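Local coordinates for protein translation elongation factor 1A (Methanosarcina mazei, PDB 3WND), which probably acts as a SelB/EF-Tu-like translation factor and, in its GTP-bound form, binds cysteinyl-tRNA(Cys), at residues 283-288 / 350-355. Residues are numbered along the deposited sequence; the frame is centred on the assembly and turned at random.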
loop_
_atom_site.group_PDB
_atom_site.type_symbol
_atom_site.label_atom_id
_atom_site.label_comp_id
_atom_site.label_asym_id
_atom_site.label_seq_id
_atom_site.Cartn_x
_atom_site.Cartn_y
_atom_site.Cartn_z
ATOM N N TYR A 283 -19.827 -9.806 2.627
ATOM C CA TYR A 283 -19.651 -8.566 1.836
ATOM C C TYR A 283 -20.561 -8.581 0.671
ATOM O O TYR A 283 -20.713 -9.606 0.058
ATOM C CB TYR A 283 -18.190 -8.401 1.323
ATOM C CG TYR A 283 -17.213 -8.723 2.428
ATOM C CD1 TYR A 283 -16.863 -7.761 3.374
ATOM C CD2 TYR A 283 -16.777 -10.045 2.603
ATOM C CE1 TYR A 283 -16.014 -8.112 4.413
ATOM C CE2 TYR A 283 -15.882 -10.412 3.587
ATOM C CZ TYR A 283 -15.552 -9.446 4.533
ATOM O OH TYR A 283 -14.700 -9.772 5.576
ATOM N N THR A 284 -21.122 -7.441 0.343
ATOM C CA THR A 284 -21.793 -7.302 -0.947
ATOM C C THR A 284 -21.065 -6.205 -1.715
ATOM O O THR A 284 -21.122 -5.032 -1.334
ATOM C CB THR A 284 -23.261 -6.837 -0.728
ATOM O OG1 THR A 284 -23.918 -7.733 0.178
ATOM C CG2 THR A 284 -24.020 -6.744 -2.051
ATOM N N LEU A 285 -20.314 -6.581 -2.753
ATOM C CA LEU A 285 -19.458 -5.614 -3.516
ATOM C C LEU A 285 -19.917 -5.331 -4.939
ATOM O O LEU A 285 -20.199 -6.294 -5.717
ATOM C CB LEU A 285 -18.011 -6.152 -3.601
ATOM C CG LEU A 285 -17.376 -6.495 -2.239
ATOM C CD1 LEU A 285 -15.941 -7.016 -2.419
ATOM C CD2 LEU A 285 -17.330 -5.278 -1.284
ATOM N N GLU A 286 -19.858 -4.038 -5.345
ATOM C CA GLU A 286 -20.046 -3.628 -6.734
ATOM C C GLU A 286 -18.599 -3.707 -7.295
ATOM O O GLU A 286 -17.717 -2.984 -6.844
ATOM C CB GLU A 286 -20.540 -2.183 -6.833
ATOM C CG GLU A 286 -21.941 -1.932 -6.250
ATOM C CD GLU A 286 -22.961 -1.580 -7.326
ATOM O OE1 GLU A 286 -22.646 -1.754 -8.533
ATOM O OE2 GLU A 286 -24.068 -1.100 -6.973
ATOM N N CYS A 287 -18.387 -4.599 -8.244
ATOM C CA CYS A 287 -17.032 -4.988 -8.685
ATOM C C CYS A 287 -16.870 -4.716 -10.156
ATOM O O CYS A 287 -17.844 -4.780 -10.970
ATOM C CB CYS A 287 -16.837 -6.503 -8.492
ATOM S SG CYS A 287 -16.833 -7.005 -6.756
ATOM N N THR A 288 -15.613 -4.472 -10.505
ATOM C CA THR A 288 -15.206 -4.301 -11.857
ATOM C C THR A 288 -14.128 -5.373 -12.000
ATOM O O THR A 288 -13.100 -5.343 -11.273
ATOM C CB THR A 288 -14.591 -2.910 -12.079
ATOM O OG1 THR A 288 -15.607 -1.920 -11.986
ATOM C CG2 THR A 288 -14.101 -2.852 -13.460
ATOM N N ASP A 350 -13.254 2.323 1.519
ATOM C CA ASP A 350 -12.113 1.407 1.379
ATOM C C ASP A 350 -12.302 0.519 0.161
ATOM O O ASP A 350 -13.310 -0.141 0.006
ATOM C CB ASP A 350 -11.939 0.492 2.613
ATOM C CG ASP A 350 -11.510 1.213 3.839
ATOM O OD1 ASP A 350 -10.899 2.261 3.794
ATOM O OD2 ASP A 350 -11.788 0.659 4.918
ATOM N N ARG A 351 -11.302 0.584 -0.745
ATOM C CA ARG A 351 -11.356 -0.222 -1.971
ATOM C C ARG A 351 -11.020 -1.687 -1.592
ATOM O O ARG A 351 -10.041 -1.972 -0.868
ATOM C CB ARG A 351 -10.407 0.313 -3.077
ATOM C CG ARG A 351 -10.508 -0.482 -4.336
ATOM C CD ARG A 351 -9.465 -0.030 -5.364
ATOM N NE ARG A 351 -9.670 1.367 -5.639
ATOM C CZ ARG A 351 -10.020 1.944 -6.792
ATOM N NH1 ARG A 351 -10.102 1.285 -7.921
ATOM N NH2 ARG A 351 -10.246 3.259 -6.799
ATOM N N PHE A 352 -11.848 -2.600 -2.076
ATOM C CA PHE A 352 -11.568 -4.049 -1.900
ATOM C C PHE A 352 -10.873 -4.524 -3.214
ATOM O O PHE A 352 -11.222 -4.135 -4.309
ATOM C CB PHE A 352 -12.878 -4.827 -1.826
ATOM C CG PHE A 352 -13.600 -4.701 -0.489
ATOM C CD1 PHE A 352 -13.612 -5.766 0.393
ATOM C CD2 PHE A 352 -14.313 -3.525 -0.161
ATOM C CE1 PHE A 352 -14.332 -5.690 1.594
ATOM C CE2 PHE A 352 -14.949 -3.412 1.069
ATOM C CZ PHE A 352 -15.015 -4.533 1.933
ATOM N N LEU A 353 -9.911 -5.412 -3.054
ATOM C CA LEU A 353 -9.326 -6.128 -4.182
ATOM C C LEU A 353 -9.640 -7.621 -4.015
ATOM O O LEU A 353 -9.671 -8.142 -2.900
ATOM C CB LEU A 353 -7.837 -6.042 -4.172
ATOM C CG LEU A 353 -7.225 -4.751 -4.578
ATOM C CD1 LEU A 353 -5.654 -4.931 -4.677
ATOM C CD2 LEU A 353 -7.795 -4.125 -5.861
ATOM N N LEU A 354 -9.948 -8.286 -5.126
ATOM C CA LEU A 354 -10.166 -9.739 -5.084
ATOM C C LEU A 354 -9.127 -10.405 -5.973
ATOM O O LEU A 354 -8.831 -9.911 -7.070
ATOM C CB LEU A 354 -11.533 -10.031 -5.733
ATOM C CG LEU A 354 -12.693 -9.375 -4.930
ATOM C CD1 LEU A 354 -14.039 -9.583 -5.633
ATOM C CD2 LEU A 354 -12.750 -9.884 -3.477
ATOM N N ALA A 355 -8.645 -11.538 -5.484
ATOM C CA ALA A 355 -7.588 -12.274 -6.182
ATOM C C ALA A 355 -7.967 -13.738 -6.282
ATOM O O ALA A 355 -8.809 -14.227 -5.492
ATOM C CB ALA A 355 -6.220 -12.087 -5.477
#
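Phe352 reaches both Tyr283 and Leu285 over the inner side of the curled sheet of the C-terminal beta barrel. Its ring edge is turned toward the face of Tyr283 in an offset edge-to-face pair, with centroids 5.7 Å apart. The closest carbons of the two rings are Phe352 CE1 and Tyr283 CD1, at 3.7 Å. One face of the same phenyl ring takes a CH-pi contact: Leu285 CD2 stands 3.7 Å from the Phe352 ring centroid, 11° off the normal, so the methyl sits over the middle of the ring. Leu285 CD1 lies over that same face, near CG and 3.8 Å from Phe352 CB. With CG anti to its carbonyl carbon (chi1 -54°) and CD1 anti to CA, Leu285 sets both methyls there. Two residues on, Leu354 points inward again, its CD1 lying 4.0 Å from Cys287 SG and its CD2 more loosely against Leu285 CD1. The short segments' axes pass 9.0 Å apart at 63°; strand 363-369 runs between the two strands, pairing antiparallel with both, and the sheet's twist and curl bring their side chains together. Leu304 of strand 301-306 and Leu336 of strand 333-340 extend the buried apolar cluster, while Leu353, on the other side of its strand, touches Tyr366 of strand 363-369 and Ile78 of helix 74-83.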